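Local coordinates for protein Two-component sensor histidine kinase (Nostoc sp., PDB 6OZB) that probably senses light as a cyanobacterial phytochrome-type photoreceptor, its GAF domain holding the bilin phycoerythrobilin, and signals through a histidine kinase, at residues V52-F57 with Q64-S69; S151-I156 with W163-S168. The protein carries 1 engineered substitution. All coordinates share one frame; numbering follows the deposited sequence.

Interactions 1 and 2 are two antiparallel hairpins of one GAF-domain sheet, 52-57 with 64-69 and 151-156 with 163-168, centres about 9 Å apart. Strands 51-57 and 161-170 are neighbours, so backbone hydrogen bonds such as M53 N to V167 O (2.8 Å) join the hairpins. Interaction 2 lies at the centre of the chain and all its residues are buried; interaction 1 is nearer the sheet's edge, partly exposed, and mixes apolar packing with K56, Q64 and E68. Each has a classic beta bulge, and each turns one face to phycoerythrobilin: M53 and Y55 in interaction 1, V153 and L165 in interaction 2. The other face meets helix 32-47 in interaction 1 and helix 178-201 in interaction 2.

Interaction 1: V52-F57 with Q64-S69; sequences VMIYKF and QVIAES. With PEB (phycoerythrobilin), chain F.
V52-F57 and Q64-S69 run antiparallel, V52 pairing with S69, I54 with A67 and K56 with Q64 through backbone hydrogen bonds, the strand axes 139° apart in direction. I54 O takes I66 N at 2.9 Å and A67 N only weakly at 3.4 Å: I66 and A67 together face I54, a classic beta bulge in this hairpin of the GAF-domain sheet. The bulge shifts the register by one residue, yet M53, Y55, V65 and E68 still share the bilin-facing side. M53 CB and SD both lie 4.0 Å from V65 CG1, while the M53 chain bends at its last torsion (chi3 -67°) and its CE meets vinyl carbon CBD of phycoerythrobilin at 3.8 Å. The Y55 ring has Q64 N over one face, CE1 being its nearest atom at 3.6 Å, and CZ lies 3.9 Å from bilin methyl CMD. V65 CG2 packs on Y55 CD1. E68 runs alongside M53, its carboxylate hydrogen-bonded to S77 OG and L78 N. I66, at the bulge, crosses K56 obliquely, its CD1 3.9 Å from K56 CB; on the face away from the bilin I54 and A67 both pack on T40 of helix 32-47.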
loop_
_atom_site.group_PDB
_atom_site.type_symbol
_atom_site.label_atom_id
_atom_site.label_comp_id
_atom_site.label_asym_id
_atom_site.label_seq_id
_atom_site.Cartn_x
_atom_site.Cartn_y
_atom_site.Cartn_z
ATOM N N VAL C 52 -2.595 9.264 -24.577
ATOM C CA VAL C 52 -2.930 7.840 -24.581
ATOM C C VAL C 52 -2.271 7.241 -25.806
ATOM O O VAL C 52 -2.304 7.835 -26.876
ATOM C CB VAL C 52 -4.437 7.600 -24.597
ATOM C CG1 VAL C 52 -4.782 6.131 -24.793
ATOM C CG2 VAL C 52 -5.031 8.103 -23.292
ATOM N N MET C 53 -1.639 6.087 -25.625
ATOM C CA MET C 53 -0.901 5.413 -26.701
ATOM C C MET C 53 -1.216 3.938 -26.727
ATOM O O MET C 53 -1.542 3.354 -25.696
ATOM C CB MET C 53 0.590 5.600 -26.513
ATOM C CG MET C 53 1.010 7.042 -26.451
ATOM S SD MET C 53 2.738 7.173 -25.999
ATOM C CE MET C 53 2.661 6.568 -24.339
ATOM N N ILE C 54 -1.118 3.337 -27.911
ATOM C CA ILE C 54 -1.078 1.891 -27.999
ATOM C C ILE C 54 0.323 1.518 -28.476
ATOM O O ILE C 54 0.853 2.076 -29.452
ATOM C CB ILE C 54 -2.194 1.356 -28.906
ATOM C CG1 ILE C 54 -3.527 1.608 -28.195
ATOM C CG2 ILE C 54 -1.976 -0.139 -29.201
ATOM C CD1 ILE C 54 -4.716 1.071 -28.859
ATOM N N TYR C 55 0.930 0.626 -27.717
ATOM C CA TYR C 55 2.309 0.187 -27.879
ATOM C C TYR C 55 2.260 -1.255 -28.369
ATOM O O TYR C 55 1.585 -2.059 -27.767
ATOM C CB TYR C 55 3.033 0.310 -26.532
ATOM C CG TYR C 55 4.481 0.008 -26.504
ATOM C CD1 TYR C 55 5.428 0.912 -26.988
ATOM C CD2 TYR C 55 4.934 -1.162 -25.933
ATOM C CE1 TYR C 55 6.764 0.624 -26.939
ATOM C CE2 TYR C 55 6.263 -1.440 -25.861
ATOM C CZ TYR C 55 7.181 -0.555 -26.370
ATOM O OH TYR C 55 8.526 -0.846 -26.299
ATOM N N LYS C 56 2.954 -1.575 -29.448
ATOM C CA LYS C 56 2.904 -2.922 -30.009
ATOM C C LYS C 56 4.276 -3.577 -29.863
ATOM O O LYS C 56 5.306 -2.999 -30.248
ATOM C CB LYS C 56 2.474 -2.869 -31.470
ATOM C CG LYS C 56 2.255 -4.261 -32.132
ATOM C CD LYS C 56 2.039 -4.073 -33.637
ATOM C CE LYS C 56 1.600 -5.345 -34.378
ATOM N NZ LYS C 56 2.401 -6.511 -34.010
ATOM N N PHE C 57 4.304 -4.783 -29.302
ATOM C CA PHE C 57 5.577 -5.479 -29.092
ATOM C C PHE C 57 6.099 -6.112 -30.381
ATOM O O PHE C 57 5.329 -6.632 -31.188
ATOM C CB PHE C 57 5.461 -6.557 -28.026
ATOM C CG PHE C 57 5.358 -6.022 -26.639
ATOM C CD1 PHE C 57 6.465 -5.474 -26.016
ATOM C CD2 PHE C 57 4.157 -6.059 -25.947
ATOM C CE1 PHE C 57 6.377 -4.957 -24.726
ATOM C CE2 PHE C 57 4.064 -5.558 -24.666
ATOM C CZ PHE C 57 5.182 -4.994 -24.054
ATOM N N GLN C 64 6.971 -0.555 -30.304
ATOM C CA GLN C 64 6.747 0.685 -31.023
ATOM C C GLN C 64 5.395 1.325 -30.666
ATOM O O GLN C 64 4.365 0.645 -30.480
ATOM C CB GLN C 64 6.817 0.426 -32.526
ATOM C CG GLN C 64 6.645 1.686 -33.376
ATOM C CD GLN C 64 6.844 1.432 -34.857
ATOM O OE1 GLN C 64 6.313 0.465 -35.416
ATOM N NE2 GLN C 64 7.606 2.303 -35.505
ATOM N N VAL C 65 5.391 2.645 -30.551
ATOM C CA VAL C 65 4.149 3.357 -30.374
ATOM C C VAL C 65 3.477 3.429 -31.737
ATOM O O VAL C 65 3.987 4.075 -32.651
ATOM C CB VAL C 65 4.377 4.764 -29.766
ATOM C CG1 VAL C 65 3.075 5.516 -29.656
ATOM C CG2 VAL C 65 5.032 4.662 -28.409
ATOM N N ILE C 66 2.358 2.727 -31.897
ATOM C CA ILE C 66 1.711 2.645 -33.213
ATOM C C ILE C 66 0.463 3.499 -33.299
ATOM O O ILE C 66 -0.080 3.683 -34.378
ATOM C CB ILE C 66 1.368 1.194 -33.602
ATOM C CG1 ILE C 66 0.493 0.513 -32.556
ATOM C CG2 ILE C 66 2.656 0.427 -33.822
ATOM C CD1 ILE C 66 -0.269 -0.709 -33.118
ATOM N N ALA C 67 -0.014 4.001 -32.159
ATOM C CA ALA C 67 -1.127 4.953 -32.152
ATOM C C ALA C 67 -1.042 5.846 -30.923
ATOM O O ALA C 67 -0.585 5.409 -29.859
ATOM C CB ALA C 67 -2.453 4.228 -32.188
ATOM N N GLU C 68 -1.521 7.076 -31.068
ATOM C CA GLU C 68 -1.369 8.079 -30.035
ATOM C C GLU C 68 -2.407 9.192 -30.189
ATOM O O GLU C 68 -2.707 9.640 -31.309
ATOM C CB GLU C 68 0.038 8.637 -30.104
ATOM C CG GLU C 68 0.333 9.811 -29.195
ATOM C CD GLU C 68 1.718 10.319 -29.425
ATOM O OE1 GLU C 68 2.568 10.136 -28.528
ATOM O OE2 GLU C 68 1.964 10.871 -30.522
ATOM N N SER C 69 -2.964 9.622 -29.062
ATOM C CA SER C 69 -3.806 10.804 -29.027
ATOM C C SER C 69 -3.398 11.683 -27.855
ATOM O O SER C 69 -3.263 11.225 -26.723
ATOM C CB SER C 69 -5.297 10.394 -28.971
ATOM O OG SER C 69 -6.156 11.515 -28.897
HETATM C CHC PEB F . 7.931 1.164 -20.193
HETATM N NC PEB F . 8.518 0.220 -17.922
HETATM C C1C PEB F . 7.955 -0.514 -16.923
HETATM C C2C PEB F . 6.657 -0.821 -17.247
HETATM C C3C PEB F . 6.393 -0.274 -18.484
HETATM C C4C PEB F . 7.576 0.377 -18.899
HETATM C CMC PEB F . 5.046 -0.449 -19.159
HETATM C CAC PEB F . 5.720 -1.654 -16.309
HETATM C CBC PEB F . 5.231 -0.811 -15.143
HETATM C CGC PEB F . 4.106 0.069 -15.624
HETATM O O1C PEB F . 3.087 -0.480 -16.132
HETATM O O2C PEB F . 4.171 1.330 -15.514
HETATM N ND PEB F . 5.959 2.584 -20.249
HETATM C C1D PEB F . 6.763 1.515 -20.975
HETATM C C2D PEB F . 7.183 2.193 -22.192
HETATM C C3D PEB F . 6.746 3.500 -22.225
HETATM C C4D PEB F . 5.969 3.817 -21.084
HETATM C CMD PEB F . 8.114 1.532 -23.245
HETATM C CAD PEB F . 7.150 4.507 -23.317
HETATM C CBD PEB F . 6.195 5.346 -23.824
HETATM O OD PEB F . 5.406 4.867 -20.811
HETATM N NA PEB F . 13.437 1.167 -17.358
HETATM C C1A PEB F . 14.314 1.868 -18.230
HETATM C C2A PEB F . 15.739 1.511 -17.898
HETATM C C3A PEB F . 15.697 0.505 -16.759
HETATM C C4A PEB F . 14.196 0.326 -16.456
HETATM C CMA PEB F . 16.526 0.987 -19.140
HETATM C CBA PEB F . 17.920 1.129 -15.627
HETATM O OA PEB F . 13.938 2.619 -19.115
HETATM C CHA PEB F . 13.746 -0.436 -15.419
HETATM C CAA PEB F . 16.414 0.860 -15.453
HETATM N NB PEB F . 11.105 -0.435 -16.015
HETATM C C1B PEB F . 12.265 -0.687 -15.150
HETATM C C2B PEB F . 11.851 -1.279 -13.900
HETATM C C3B PEB F . 10.425 -1.400 -13.951
HETATM C C4B PEB F . 9.918 -0.887 -15.273
HETATM C CHB PEB F . 8.581 -0.914 -15.586
HETATM C CMB PEB F . 12.766 -1.678 -12.788
HETATM C CAB PEB F . 9.539 -1.960 -12.858
HETATM C CBB PEB F . 8.972 -0.811 -12.052
HETATM C CGB PEB F . 8.239 -1.470 -10.882
HETATM O O1B PEB F . 7.223 -2.181 -11.141
HETATM O O2B PEB F . 8.665 -1.328 -9.710
#

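Interaction 2: S151-I156 with W163-S168; sequences SVVAPI and WGLLVS. With PEB (phycoerythrobilin), chain F.
W163 meets I156 at one end of an antiparallel pairing in which the directions of S151-I156 and W163-S168 differ by 156°. W163 N and G164 N both donate to I156 O, at 2.8 and 3.1 Å, so W163 and G164 together face I156, a classic beta bulge. The indole lies alongside I156, with CE3 3.9 Å from I156 CG2; CG anti to the backbone N (chi1 -178°) sets it on that side, and I195 of helix 178-201 touches both residues. G164 returns the pairing through its O, which accepts I156 N from 50° above the carbonyl plane. It has no side chain, and I156 CD1 reaches past it to L165 C at 3.7 Å. L165 lies on the bilin side of the sheet: CD2 touches V153 CG1 and P155 CA, while CD1 is 3.8 Å from methyl CMC of phycoerythrobilin. L166 turns to the other face, packing on V188 of helix 178-201, and exchanges two backbone hydrogen bonds with A154. V167 is back on the bilin side next to V153, V167 CG1 4.1 Å from V153 CG2, and its CG1 also approaches the bilin oxygen OD. S168 closes the ladder with two bonds to V152, its hydroxyl bonded to T49 OG1. This is a central hairpin of the GAF sheet, buried throughout and lining the pocket. V153 CB lies 3.4 Å from propionate oxygen O1C of the bilin, a contact between carbon and oxygen. The backbone ladder thus fixes the hairpin, while V153 and L165 meet the bilin by van der Waals contact and leave its hydrogen bonding to residues such as R133, D136 and H139.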
loop_
_atom_site.group_PDB
_atom_site.type_symbol
_atom_site.label_atom_id
_atom_site.label_comp_id
_atom_site.label_asym_id
_atom_site.label_seq_id
_atom_site.Cartn_x
_atom_site.Cartn_y
_atom_site.Cartn_z
ATOM N N SER C 151 0.974 7.436 -14.673
ATOM C CA SER C 151 0.969 6.473 -15.769
ATOM C C SER C 151 0.015 5.335 -15.428
ATOM O O SER C 151 -0.009 4.870 -14.288
ATOM C CB SER C 151 2.366 5.935 -16.006
ATOM O OG SER C 151 2.365 4.925 -16.987
ATOM N N VAL C 152 -0.774 4.892 -16.405
ATOM C CA VAL C 152 -1.649 3.731 -16.222
ATOM C C VAL C 152 -1.480 2.842 -17.435
ATOM O O VAL C 152 -1.590 3.326 -18.573
ATOM C CB VAL C 152 -3.134 4.111 -16.070
ATOM C CG1 VAL C 152 -3.988 2.859 -15.799
ATOM C CG2 VAL C 152 -3.339 5.095 -14.948
ATOM N N VAL C 153 -1.189 1.563 -17.195
ATOM C CA VAL C 153 -0.926 0.604 -18.277
ATOM C C VAL C 153 -1.771 -0.650 -18.120
ATOM O O VAL C 153 -1.855 -1.212 -17.046
ATOM C CB VAL C 153 0.551 0.219 -18.293
ATOM C CG1 VAL C 153 0.840 -0.869 -19.308
ATOM C CG2 VAL C 153 1.399 1.462 -18.603
ATOM N N ALA C 154 -2.405 -1.071 -19.211
ATOM C CA ALA C 154 -3.077 -2.362 -19.265
ATOM C C ALA C 154 -2.605 -3.131 -20.499
ATOM O O ALA C 154 -2.552 -2.557 -21.597
ATOM C CB ALA C 154 -4.578 -2.185 -19.313
ATOM N N PRO C 155 -2.266 -4.408 -20.333
ATOM C CA PRO C 155 -1.766 -5.209 -21.450
ATOM C C PRO C 155 -2.862 -5.601 -22.408
ATOM O O PRO C 155 -4.005 -5.785 -21.999
ATOM C CB PRO C 155 -1.176 -6.442 -20.770
ATOM C CG PRO C 155 -1.938 -6.574 -19.523
ATOM C CD PRO C 155 -2.253 -5.178 -19.073
ATOM N N ILE C 156 -2.470 -5.757 -23.665
ATOM C CA ILE C 156 -3.329 -6.254 -24.732
ATOM C C ILE C 156 -2.815 -7.623 -25.149
ATOM O O ILE C 156 -1.620 -7.792 -25.483
ATOM C CB ILE C 156 -3.309 -5.301 -25.927
ATOM C CG1 ILE C 156 -3.698 -3.879 -25.514
ATOM C CG2 ILE C 156 -4.206 -5.786 -27.062
ATOM C CD1 ILE C 156 -3.330 -2.835 -26.568
ATOM N N TRP C 163 0.546 -8.911 -26.778
ATOM C CA TRP C 163 0.589 -8.250 -28.070
ATOM C C TRP C 163 1.017 -6.799 -27.956
ATOM O O TRP C 163 1.736 -6.296 -28.822
ATOM C CB TRP C 163 -0.789 -8.326 -28.705
ATOM C CG TRP C 163 -0.933 -7.735 -30.087
ATOM C CD1 TRP C 163 -0.861 -8.414 -31.268
ATOM C CD2 TRP C 163 -1.205 -6.376 -30.426
ATOM N NE1 TRP C 163 -1.074 -7.558 -32.317
ATOM C CE2 TRP C 163 -1.291 -6.303 -31.827
ATOM C CE3 TRP C 163 -1.409 -5.206 -29.682
ATOM C CZ2 TRP C 163 -1.537 -5.114 -32.493
ATOM C CZ3 TRP C 163 -1.655 -4.039 -30.348
ATOM C CH2 TRP C 163 -1.727 -4.004 -31.741
ATOM N N GLY C 164 0.580 -6.132 -26.894
ATOM C CA GLY C 164 0.885 -4.713 -26.728
ATOM C C GLY C 164 0.415 -4.178 -25.401
ATOM O O GLY C 164 0.102 -4.960 -24.502
ATOM N N LEU C 165 0.378 -2.852 -25.297
ATOM C CA LEU C 165 -0.067 -2.155 -24.082
ATOM C C LEU C 165 -0.962 -1.001 -24.456
ATOM O O LEU C 165 -0.687 -0.304 -25.447
ATOM C CB LEU C 165 1.130 -1.590 -23.288
ATOM C CG LEU C 165 2.295 -2.525 -22.942
ATOM C CD1 LEU C 165 3.476 -1.793 -22.310
ATOM C CD2 LEU C 165 1.804 -3.626 -22.007
ATOM N N LEU C 166 -1.986 -0.765 -23.636
ATOM C CA LEU C 166 -2.705 0.505 -23.631
ATOM C C LEU C 166 -2.088 1.363 -22.529
ATOM O O LEU C 166 -2.049 0.947 -21.357
ATOM C CB LEU C 166 -4.187 0.305 -23.389
ATOM C CG LEU C 166 -5.064 1.539 -23.263
ATOM C CD1 LEU C 166 -5.068 2.283 -24.591
ATOM C CD2 LEU C 166 -6.466 1.133 -22.855
ATOM N N VAL C 167 -1.552 2.514 -22.917
ATOM C CA VAL C 167 -0.787 3.378 -22.013
ATOM C C VAL C 167 -1.429 4.760 -21.882
ATOM O O VAL C 167 -1.682 5.423 -22.881
ATOM C CB VAL C 167 0.646 3.572 -22.482
ATOM C CG1 VAL C 167 1.468 4.349 -21.451
ATOM C CG2 VAL C 167 1.318 2.255 -22.715
ATOM N N SER C 168 -1.665 5.197 -20.651
ATOM C CA SER C 168 -2.267 6.495 -20.383
ATOM C C SER C 168 -1.323 7.319 -19.512
ATOM O O SER C 168 -1.040 6.923 -18.389
ATOM C CB SER C 168 -3.609 6.294 -19.684
ATOM O OG SER C 168 -4.241 7.527 -19.337
HETATM C CHC PEB F . 7.931 1.164 -20.193
HETATM N NC PEB F . 8.518 0.220 -17.922
HETATM C C1C PEB F . 7.955 -0.514 -16.923
HETATM C C2C PEB F . 6.657 -0.821 -17.247
HETATM C C3C PEB F . 6.393 -0.274 -18.484
HETATM C C4C PEB F . 7.576 0.377 -18.899
HETATM C CMC PEB F . 5.046 -0.449 -19.159
HETATM C CAC PEB F . 5.720 -1.654 -16.309
HETATM C CBC PEB F . 5.231 -0.811 -15.143
HETATM C CGC PEB F . 4.106 0.069 -15.624
HETATM O O1C PEB F . 3.087 -0.480 -16.132
HETATM O O2C PEB F . 4.171 1.330 -15.514
HETATM N ND PEB F . 5.959 2.584 -20.249
HETATM C C1D PEB F . 6.763 1.515 -20.975
HETATM C C2D PEB F . 7.183 2.193 -22.192
HETATM C C3D PEB F . 6.746 3.500 -22.225
HETATM C C4D PEB F . 5.969 3.817 -21.084
HETATM C CMD PEB F . 8.114 1.532 -23.245
HETATM C CAD PEB F . 7.150 4.507 -23.317
HETATM C CBD PEB F . 6.195 5.346 -23.824
HETATM O OD PEB F . 5.406 4.867 -20.811
HETATM N NA PEB F . 13.437 1.167 -17.358
HETATM C C1A PEB F . 14.314 1.868 -18.230
HETATM C C2A PEB F . 15.739 1.511 -17.898
HETATM C C3A PEB F . 15.697 0.505 -16.759
HETATM C C4A PEB F . 14.196 0.326 -16.456
HETATM C CMA PEB F . 16.526 0.987 -19.140
HETATM C CBA PEB F . 17.920 1.129 -15.627
HETATM O OA PEB F . 13.938 2.619 -19.115
HETATM C CHA PEB F . 13.746 -0.436 -15.419
HETATM C CAA PEB F . 16.414 0.860 -15.453
HETATM N NB PEB F . 11.105 -0.435 -16.015
HETATM C C1B PEB F . 12.265 -0.687 -15.150
HETATM C C2B PEB F . 11.851 -1.279 -13.900
HETATM C C3B PEB F . 10.425 -1.400 -13.951
HETATM C C4B PEB F . 9.918 -0.887 -15.273
HETATM C CHB PEB F . 8.581 -0.914 -15.586
HETATM C CMB PEB F . 12.766 -1.678 -12.788
HETATM C CAB PEB F . 9.539 -1.960 -12.858
HETATM C CBB PEB F . 8.972 -0.811 -12.052
HETATM C CGB PEB F . 8.239 -1.470 -10.882
HETATM O O1B PEB F . 7.223 -2.181 -11.141
HETATM O O2B PEB F . 8.665 -1.328 -9.710
#